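Hypothetical protein MJ1247 (Methanocaldococcus jannaschii, PDB 1JEO) catalyses the isomerization between 3-hexulose 6-phosphate and fructose 6-phosphate, a step in ribose 5-phosphate biosynthesis. Local coordinates at residues 87-92 / 144-149; 12-17 / 150-155; 24-29 / 131-136. All coordinates share one frame; numbering follows the deposited sequence.

Contact 1: residues 87-92 / 144-149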
loop_
_atom_site.group_PDB
_atom_site.type_symbol
_atom_site.label_atom_id
_atom_site.label_comp_id
_atom_site.label_asym_id
_atom_site.label_seq_id
_atom_site.Cartn_x
_atom_site.Cartn_y
_atom_site.Cartn_z
ATOM N N ILE A 87 4.558 -2.983 -4.594
ATOM C CA ILE A 87 4.245 -2.324 -3.329
ATOM C C ILE A 87 4.155 -3.426 -2.266
ATOM O O ILE A 87 3.388 -4.385 -2.407
ATOM C CB ILE A 87 2.921 -1.493 -3.410
ATOM C CG1 ILE A 87 3.080 -0.344 -4.419
ATOM C CG2 ILE A 87 2.538 -0.930 -2.029
ATOM C CD1 ILE A 87 1.794 0.368 -4.809
ATOM N N LEU A 88 4.986 -3.297 -1.234
ATOM C CA LEU A 88 5.037 -4.258 -0.135
ATOM C C LEU A 88 4.486 -3.653 1.141
ATOM O O LEU A 88 4.776 -2.503 1.465
ATOM C CB LEU A 88 6.474 -4.751 0.086
ATOM C CG LEU A 88 7.108 -5.509 -1.092
ATOM C CD1 LEU A 88 8.576 -5.722 -0.872
ATOM C CD2 LEU A 88 6.406 -6.843 -1.328
ATOM N N ILE A 89 3.611 -4.403 1.808
ATOM C CA ILE A 89 2.985 -3.968 3.058
ATOM C C ILE A 89 3.376 -4.971 4.135
ATOM O O ILE A 89 3.050 -6.157 4.035
ATOM C CB ILE A 89 1.424 -3.862 2.914
ATOM C CG1 ILE A 89 1.073 -2.851 1.815
ATOM C CG2 ILE A 89 0.771 -3.389 4.232
ATOM C CD1 ILE A 89 -0.285 -3.022 1.226
ATOM N N SER A 90 4.107 -4.490 5.140
ATOM C CA SER A 90 4.569 -5.325 6.248
ATOM C C SER A 90 4.731 -4.520 7.536
ATOM O O SER A 90 5.338 -3.458 7.526
ATOM C CB SER A 90 5.898 -5.992 5.886
ATOM O OG SER A 90 6.370 -6.801 6.949
ATOM N N GLY A 91 4.221 -5.061 8.642
ATOM C CA GLY A 91 4.316 -4.403 9.940
ATOM C C GLY A 91 5.733 -4.224 10.451
ATOM O O GLY A 91 6.210 -3.099 10.584
ATOM N N SER A 92 6.426 -5.337 10.674
ATOM C CA SER A 92 7.798 -5.309 11.169
ATOM C C SER A 92 8.822 -5.120 10.057
ATOM O O SER A 92 9.943 -4.686 10.316
ATOM C CB SER A 92 8.112 -6.603 11.921
ATOM O OG SER A 92 8.111 -7.714 11.038
ATOM N N THR A 144 -1.977 -4.782 14.573
ATOM C CA THR A 144 -3.392 -4.356 14.551
ATOM C C THR A 144 -3.619 -2.899 14.143
ATOM O O THR A 144 -4.332 -2.642 13.176
ATOM C CB THR A 144 -4.097 -4.613 15.920
ATOM O OG1 THR A 144 -4.022 -6.007 16.241
ATOM C CG2 THR A 144 -5.571 -4.214 15.891
ATOM N N THR A 145 -2.965 -1.969 14.840
ATOM C CA THR A 145 -3.114 -0.544 14.551
ATOM C C THR A 145 -2.491 -0.112 13.229
ATOM O O THR A 145 -3.009 0.795 12.580
ATOM C CB THR A 145 -2.624 0.342 15.710
ATOM O OG1 THR A 145 -1.283 -0.012 16.067
ATOM C CG2 THR A 145 -3.537 0.180 16.915
ATOM N N PHE A 146 -1.412 -0.788 12.820
ATOM C CA PHE A 146 -0.745 -0.508 11.543
ATOM C C PHE A 146 -1.673 -0.911 10.387
ATOM O O PHE A 146 -1.818 -0.152 9.438
ATOM C CB PHE A 146 0.620 -1.236 11.443
ATOM C CG PHE A 146 1.193 -1.290 10.034
ATOM C CD1 PHE A 146 1.655 -0.120 9.392
ATOM C CD2 PHE A 146 1.184 -2.504 9.308
ATOM C CE1 PHE A 146 2.093 -0.154 8.041
ATOM C CE2 PHE A 146 1.619 -2.555 7.958
ATOM C CZ PHE A 146 2.073 -1.377 7.322
ATOM N N GLU A 147 -2.266 -2.106 10.473
ATOM C CA GLU A 147 -3.180 -2.613 9.442
ATOM C C GLU A 147 -4.406 -1.709 9.259
ATOM O O GLU A 147 -4.813 -1.446 8.128
ATOM C CB GLU A 147 -3.607 -4.047 9.760
ATOM C CG GLU A 147 -2.475 -5.071 9.635
ATOM C CD GLU A 147 -2.402 -6.039 10.804
ATOM O OE1 GLU A 147 -3.352 -6.096 11.613
ATOM O OE2 GLU A 147 -1.382 -6.748 10.927
ATOM N N GLU A 148 -4.917 -1.166 10.369
ATOM C CA GLU A 148 -6.071 -0.255 10.361
ATOM C C GLU A 148 -5.713 1.072 9.688
ATOM O O GLU A 148 -6.438 1.549 8.808
ATOM C CB GLU A 148 -6.534 0.051 11.786
ATOM C CG GLU A 148 -7.113 -1.119 12.561
ATOM C CD GLU A 148 -7.307 -0.808 14.044
ATOM O OE1 GLU A 148 -6.851 0.259 14.514
ATOM O OE2 GLU A 148 -7.911 -1.644 14.747
ATOM N N THR A 149 -4.568 1.629 10.088
ATOM C CA THR A 149 -4.063 2.903 9.571
ATOM C C THR A 149 -3.624 2.786 8.113
ATOM O O THR A 149 -3.847 3.711 7.333
ATOM C CB THR A 149 -2.904 3.428 10.450
ATOM O OG1 THR A 149 -3.326 3.429 11.822
ATOM C CG2 THR A 149 -2.508 4.851 10.068
#

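Contact 2: residues 12-17 / 150-155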
loop_
_atom_site.group_PDB
_atom_site.type_symbol
_atom_site.label_atom_id
_atom_site.label_comp_id
_atom_site.label_asym_id
_atom_site.label_seq_id
_atom_site.Cartn_x
_atom_site.Cartn_y
_atom_site.Cartn_z
ATOM N N ASN A 12 -6.337 8.774 17.465
ATOM C CA ASN A 12 -5.089 9.533 17.396
ATOM C C ASN A 12 -4.136 8.999 16.326
ATOM O O ASN A 12 -3.319 9.754 15.791
ATOM C CB ASN A 12 -4.403 9.596 18.765
ATOM C CG ASN A 12 -5.125 10.516 19.739
ATOM O OD1 ASN A 12 -5.474 11.650 19.405
ATOM N ND2 ASN A 12 -5.351 10.030 20.952
ATOM N N ASN A 13 -4.277 7.711 15.995
ATOM C CA ASN A 13 -3.465 7.063 14.951
ATOM C C ASN A 13 -3.866 7.559 13.563
ATOM O O ASN A 13 -3.015 7.708 12.686
ATOM C CB ASN A 13 -3.608 5.538 14.994
ATOM C CG ASN A 13 -2.752 4.887 16.066
ATOM O OD1 ASN A 13 -3.037 3.771 16.496
ATOM N ND2 ASN A 13 -1.676 5.556 16.470
ATOM N N ILE A 14 -5.162 7.835 13.384
ATOM C CA ILE A 14 -5.701 8.327 12.109
ATOM C C ILE A 14 -5.241 9.768 11.875
ATOM O O ILE A 14 -5.000 10.161 10.732
ATOM C CB ILE A 14 -7.276 8.239 12.045
ATOM C CG1 ILE A 14 -7.791 6.853 12.476
ATOM C CG2 ILE A 14 -7.791 8.531 10.634
ATOM C CD1 ILE A 14 -7.006 5.636 11.966
ATOM N N LEU A 15 -5.043 10.512 12.966
ATOM C CA LEU A 15 -4.594 11.907 12.900
ATOM C C LEU A 15 -3.144 12.063 12.424
ATOM O O LEU A 15 -2.769 13.118 11.916
ATOM C CB LEU A 15 -4.803 12.617 14.245
ATOM C CG LEU A 15 -6.243 12.837 14.733
ATOM C CD1 LEU A 15 -6.210 13.520 16.090
ATOM C CD2 LEU A 15 -7.066 13.661 13.743
ATOM N N ILE A 16 -2.365 10.985 12.538
ATOM C CA ILE A 16 -0.962 10.927 12.107
ATOM C C ILE A 16 -0.887 11.051 10.567
ATOM O O ILE A 16 0.105 11.545 10.023
ATOM C CB ILE A 16 -0.286 9.603 12.641
ATOM C CG1 ILE A 16 -0.072 9.718 14.157
ATOM C CG2 ILE A 16 1.027 9.262 11.915
ATOM C CD1 ILE A 16 0.417 8.443 14.842
ATOM N N LEU A 17 -1.980 10.691 9.891
ATOM C CA LEU A 17 -2.065 10.764 8.428
ATOM C C LEU A 17 -2.173 12.193 7.873
ATOM O O LEU A 17 -2.028 12.407 6.663
ATOM C CB LEU A 17 -3.219 9.894 7.912
ATOM C CG LEU A 17 -3.113 8.390 8.202
ATOM C CD1 LEU A 17 -4.379 7.682 7.774
ATOM C CD2 LEU A 17 -1.908 7.789 7.496
ATOM N N ALA A 150 -3.044 1.635 7.754
ATOM C CA ALA A 150 -2.590 1.364 6.388
ATOM C C ALA A 150 -3.765 1.279 5.427
ATOM O O ALA A 150 -3.681 1.810 4.330
ATOM C CB ALA A 150 -1.744 0.083 6.324
ATOM N N LEU A 151 -4.874 0.673 5.866
ATOM C CA LEU A 151 -6.087 0.566 5.037
ATOM C C LEU A 151 -6.630 1.963 4.759
ATOM O O LEU A 151 -6.920 2.297 3.607
ATOM C CB LEU A 151 -7.181 -0.279 5.717
ATOM C CG LEU A 151 -8.533 -0.435 4.988
ATOM C CD1 LEU A 151 -8.358 -1.158 3.655
ATOM C CD2 LEU A 151 -9.535 -1.178 5.865
ATOM N N ILE A 152 -6.697 2.782 5.810
ATOM C CA ILE A 152 -7.187 4.156 5.700
ATOM C C ILE A 152 -6.265 4.996 4.805
ATOM O O ILE A 152 -6.757 5.681 3.912
ATOM C CB ILE A 152 -7.446 4.776 7.106
ATOM C CG1 ILE A 152 -8.624 4.031 7.746
ATOM C CG2 ILE A 152 -7.778 6.279 7.005
ATOM C CD1 ILE A 152 -8.847 4.274 9.222
ATOM N N PHE A 153 -4.947 4.829 4.961
ATOM C CA PHE A 153 -3.944 5.538 4.147
ATOM C C PHE A 153 -4.110 5.173 2.668
ATOM O O PHE A 153 -4.131 6.053 1.806
ATOM C CB PHE A 153 -2.510 5.195 4.615
ATOM C CG PHE A 153 -1.410 5.728 3.711
ATOM C CD1 PHE A 153 -1.174 7.118 3.600
ATOM C CD2 PHE A 153 -0.635 4.842 2.934
ATOM C CE1 PHE A 153 -0.183 7.617 2.719
ATOM C CE2 PHE A 153 0.363 5.326 2.046
ATOM C CZ PHE A 153 0.591 6.717 1.936
ATOM N N LEU A 154 -4.227 3.873 2.397
ATOM C CA LEU A 154 -4.381 3.370 1.035
ATOM C C LEU A 154 -5.675 3.805 0.357
ATOM O O LEU A 154 -5.697 3.995 -0.855
ATOM C CB LEU A 154 -4.186 1.851 0.989
ATOM C CG LEU A 154 -2.735 1.424 1.259
ATOM C CD1 LEU A 154 -2.675 -0.072 1.442
ATOM C CD2 LEU A 154 -1.785 1.893 0.166
ATOM N N ASP A 155 -6.723 4.023 1.151
ATOM C CA ASP A 155 -8.002 4.507 0.624
ATOM C C ASP A 155 -7.891 6.009 0.349
ATOM O O ASP A 155 -8.543 6.518 -0.562
ATOM C CB ASP A 155 -9.157 4.214 1.585
ATOM C CG ASP A 155 -9.566 2.738 1.594
ATOM O OD1 ASP A 155 -9.397 2.038 0.573
ATOM O OD2 ASP A 155 -10.090 2.285 2.628
#

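Contact 3: residues 24-29 / 131-136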
loop_
_atom_site.group_PDB
_atom_site.type_symbol
_atom_site.label_atom_id
_atom_site.label_comp_id
_atom_site.label_asym_id
_atom_site.label_seq_id
_atom_site.Cartn_x
_atom_site.Cartn_y
_atom_site.Cartn_z
ATOM N N ASP A 24 5.830 18.935 4.083
ATOM C CA ASP A 24 6.493 18.740 2.773
ATOM C C ASP A 24 7.234 17.422 2.510
ATOM O O ASP A 24 7.158 16.881 1.405
ATOM C CB ASP A 24 7.443 19.913 2.480
ATOM C CG ASP A 24 6.718 21.170 1.999
ATOM O OD1 ASP A 24 5.485 21.140 1.775
ATOM O OD2 ASP A 24 7.403 22.200 1.829
ATOM N N GLU A 25 7.925 16.910 3.528
ATOM C CA GLU A 25 8.675 15.651 3.426
ATOM C C GLU A 25 7.772 14.425 3.292
ATOM O O GLU A 25 8.126 13.452 2.622
ATOM C CB GLU A 25 9.643 15.486 4.608
ATOM C CG GLU A 25 9.079 15.908 5.965
ATOM C CD GLU A 25 9.901 15.443 7.160
ATOM O OE1 GLU A 25 10.977 14.830 6.977
ATOM O OE2 GLU A 25 9.464 15.705 8.301
ATOM N N TRP A 26 6.584 14.511 3.887
ATOM C CA TRP A 26 5.611 13.425 3.841
ATOM C C TRP A 26 4.712 13.524 2.618
ATOM O O TRP A 26 4.317 12.505 2.061
ATOM C CB TRP A 26 4.794 13.372 5.131
ATOM C CG TRP A 26 5.616 13.004 6.326
ATOM C CD1 TRP A 26 6.228 13.862 7.192
ATOM C CD2 TRP A 26 5.952 11.682 6.765
ATOM N NE1 TRP A 26 6.936 13.165 8.140
ATOM C CE2 TRP A 26 6.787 11.823 7.907
ATOM C CE3 TRP A 26 5.635 10.385 6.305
ATOM C CZ2 TRP A 26 7.316 10.708 8.606
ATOM C CZ3 TRP A 26 6.160 9.267 6.999
ATOM C CH2 TRP A 26 6.996 9.445 8.141
ATOM N N LYS A 27 4.458 14.758 2.168
ATOM C CA LYS A 27 3.642 15.044 0.980
ATOM C C LYS A 27 4.386 14.508 -0.247
ATOM O O LYS A 27 3.767 14.010 -1.190
ATOM C CB LYS A 27 3.438 16.555 0.827
ATOM C CG LYS A 27 2.290 16.971 -0.102
ATOM C CD LYS A 27 2.493 18.372 -0.705
ATOM C CE LYS A 27 2.565 19.492 0.339
ATOM N NZ LYS A 27 1.310 19.628 1.122
ATOM N N ASN A 28 5.720 14.580 -0.188
ATOM C CA ASN A 28 6.605 14.109 -1.249
ATOM C C ASN A 28 6.507 12.588 -1.397
ATOM O O ASN A 28 6.536 12.083 -2.514
ATOM C CB ASN A 28 8.056 14.532 -0.972
ATOM C CG ASN A 28 9.030 14.030 -2.031
ATOM O OD1 ASN A 28 9.846 13.146 -1.765
ATOM N ND2 ASN A 28 8.908 14.551 -3.246
ATOM N N LYS A 29 6.380 11.883 -0.271
ATOM C CA LYS A 29 6.252 10.420 -0.265
ATOM C C LYS A 29 4.935 9.989 -0.922
ATOM O O LYS A 29 4.917 9.051 -1.726
ATOM C CB LYS A 29 6.350 9.865 1.162
ATOM C CG LYS A 29 7.741 9.972 1.780
ATOM C CD LYS A 29 7.792 9.316 3.150
ATOM C CE LYS A 29 9.178 9.402 3.777
ATOM N NZ LYS A 29 10.201 8.588 3.056
ATOM N N PRO A 131 6.939 4.972 6.227
ATOM C CA PRO A 131 6.687 4.483 7.589
ATOM C C PRO A 131 5.389 5.047 8.175
ATOM O O PRO A 131 5.089 6.229 8.006
ATOM C CB PRO A 131 7.895 5.010 8.381
ATOM C CG PRO A 131 8.909 5.390 7.332
ATOM C CD PRO A 131 8.050 5.943 6.247
ATOM N N LEU A 132 4.588 4.175 8.785
ATOM C CA LEU A 132 3.344 4.577 9.435
ATOM C C LEU A 132 3.538 4.184 10.896
ATOM O O LEU A 132 3.136 3.098 11.336
ATOM C CB LEU A 132 2.115 3.889 8.805
ATOM C CG LEU A 132 1.758 4.201 7.343
ATOM C CD1 LEU A 132 0.617 3.328 6.904
ATOM C CD2 LEU A 132 1.400 5.665 7.147
ATOM N N GLU A 133 4.248 5.059 11.610
ATOM C CA GLU A 133 4.585 4.879 13.023
ATOM C C GLU A 133 3.399 5.180 13.931
ATOM O O GLU A 133 3.160 6.322 14.338
ATOM C CB GLU A 133 5.804 5.736 13.378
ATOM C CG GLU A 133 7.048 5.360 12.578
ATOM C CD GLU A 133 8.108 6.442 12.586
ATOM O OE1 GLU A 133 7.912 7.474 11.906
ATOM O OE2 GLU A 133 9.141 6.254 13.265
ATOM N N VAL A 134 2.642 4.121 14.201
ATOM C CA VAL A 134 1.443 4.173 15.028
ATOM C C VAL A 134 1.653 3.689 16.456
ATOM O O VAL A 134 2.615 2.976 16.747
ATOM C CB VAL A 134 0.302 3.362 14.381
ATOM C CG1 VAL A 134 -0.170 4.063 13.125
ATOM C CG2 VAL A 134 0.758 1.945 14.067
ATOM N N LYS A 135 0.707 4.046 17.322
ATOM C CA LYS A 135 0.734 3.669 18.730
ATOM C C LYS A 135 0.081 2.295 18.923
ATOM O O LYS A 135 -1.013 2.035 18.409
ATOM C CB LYS A 135 0.005 4.729 19.569
ATOM C CG LYS A 135 0.502 4.882 21.006
ATOM C CD LYS A 135 1.843 5.609 21.068
ATOM C CE LYS A 135 2.331 5.757 22.501
ATOM N NZ LYS A 135 3.639 6.465 22.569
ATOM N N LYS A 136 0.804 1.407 19.602
ATOM C CA LYS A 136 0.347 0.050 19.910
ATOM C C LYS A 136 -0.205 0.037 21.334
ATOM O O LYS A 136 0.065 0.952 22.120
ATOM C CB LYS A 136 1.513 -0.940 19.837
ATOM C CG LYS A 136 1.998 -1.302 18.441
ATOM C CD LYS A 136 3.203 -2.255 18.501
ATOM C CE LYS A 136 2.855 -3.636 19.077
ATOM N NZ LYS A 136 4.017 -4.572 19.067
#

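Contact 1: residues 87-92 / 144-149
A chi1 of 165° swings the Phe146 ring off helix 144-164 toward the end of strand 85-89. With chi1 at -60°, Ile89 keeps CG1 beside its N and CG2 opposite it, and CG2 does the touching. The two side chains cross obliquely. Ile89 CG2 lies 3.9 Å from Phe146 CZ, and CE2 is equally near.

Past Ile89 the ring meets backbone. Phe146 CE2 is 3.7 Å from Ser90 C. The same CE2 stands 3.7 Å from Gly91 N, and Phe146 CD2 is 3.7 Å from Gly91 CA. The side of the ring running from CD2 through CE2 to CZ thus follows the chain back from Gly91 to Ile89. The contact is van der Waals packing throughout. Phe146 also touches Ser51 of helix 49-64, a probable substrate-binding residue.

Three polar atoms of the loop bind a citrate, probably from the crystallisation liquor. They are Ser90 OG, Gly91 N and Ser92 OG. The CB of Ser90 points away from the helix. On the helix, Thr149 OG1 donates to Thr145 O at 2.8 Å, with the donor 26° out of the carbonyl plane. Thr149 N reaches that oxygen at 3.1 Å from the opposite face, so two bonds grip it.

Glu147, the probable proton acceptor, follows Phe146 on the helix, and its OE1 forms a salt bridge with Arg50. Residues 90-92 are thought to bind substrate. A loop after a parallel strand that holds an anion through backbone N-H and serine hydroxyls fits the phosphosugar site of the SIS fold. Here Phe146 packs the helix bearing Glu147 against that loop.

Contact 2: residues 12-17 / 150-155
Leu17 and Ile14 both reach helix 144-164, but they meet different parts of it. The denser part centres on Leu17. Its CB points toward the helix, and the branched end is shared between two neighbouring residues. Leu17 CD1 lies 3.8 Å from Ile152 CG2, with the two side chains crossing at about a right angle. The other methyl, Leu17 CD2, sits 3.9 Å from Phe153 CB and 4.0 Å from Phe153 CD1. Leu17 therefore straddles the backbone between these residues, and its CD1 is also 4.0 Å from Phe153 N. The nearest backbone approach is here too, with 7.0 Å between the CA atoms of Leu17 and Phe153. Both residues are buried. Leu132, Thr149 and Leu156 add further packing round Leu17, and the Phe153 ring meets that of Phe20 with the planes at about 40°.

The torsion of Phe153 explains how its ring is shared. A chi1 of 172° directs the ring to where CD1 joins CB beside Leu17 CD2.

The Ile14 side is looser because a single methyl pair touches, although that pair is the closest of the contact. Ile14 CD1 is 3.6 Å from Ile152 CD1, and the side chains again cross at about a right angle. Both residues are partly exposed, which makes this the solvent side. Ile152 takes part on both sides, using CG2 against Leu17 and CD1 against Ile14.

Leu151 and Leu154 pack on helix 49-64, so helix 144-164 is layered between that helix and the N-terminal one. The touching groups across the contact are essentially all apolar carbon. Cohesion here comes from burying hydrocarbon and from the fit of branched side chains, with no charge or hydrogen bond to fix the pairing.

Contact 3: residues 24-29 / 131-136
Trp26 on helix 24-39 faces Pro131, in the irregular chain after strand 128-130, with their CA atoms 9.8 Å apart. The indole bridges that separation. Its CG is anti to the carbonyl carbon (chi1 -66°), and the far end of the six-membered ring reaches Pro131. Trp26 CZ3 is 3.4 Å from Pro131 O, and CH2 is 3.7 Å from the same oxygen. The proline ring joins in: Pro131 CD lies 3.9 Å from Trp26 CZ3, the two side chains meeting at a slant.

Two longer approaches flank this core. Glu133 OE1 stands 4.3 Å from Trp26 CH2, on the exposed side. Lys29 lays CE 4.4 Å from Pro131 CD, while its NZ hydrogen-bonds Thr129 O. Lys19 makes a cation-pi contact with the indole.

With Trp26 replaced by an alanine, a gap would probably open beside Pro131 and Lys19 would lose its aromatic partner. The contact between these segments is mainly aromatic carbon against a proline ring, with a carbonyl oxygen as close neighbour. It rests on van der Waals packing, and the hydrogen bond from Lys29 to Thr129 adds a polar tie just before Pro131.

Overall arrangement
From the N terminus, residues 12-17 come first and close the longest loop, contact 2, when helix 144-164 packs back on them. Residues 24-29 follow and meet 131-136 in contact 3, which is nested inside that loop. Residues 87-92 then take in the end of strand 85-89 and the loop after it, and their partner 144-149 comes after 131-136. Contact 1 is thus also nested in contact 2, but it crosses contact 3. Helix 144-164 serves contacts 1 and 2 with successive turns, joining the central parallel sheet to the N-terminal helix. Residues 131-136 run beside it: Val134 packs on Thr145 and Thr149, and Leu132 on Ala150. Contact 3 links this chain to helix 24-39.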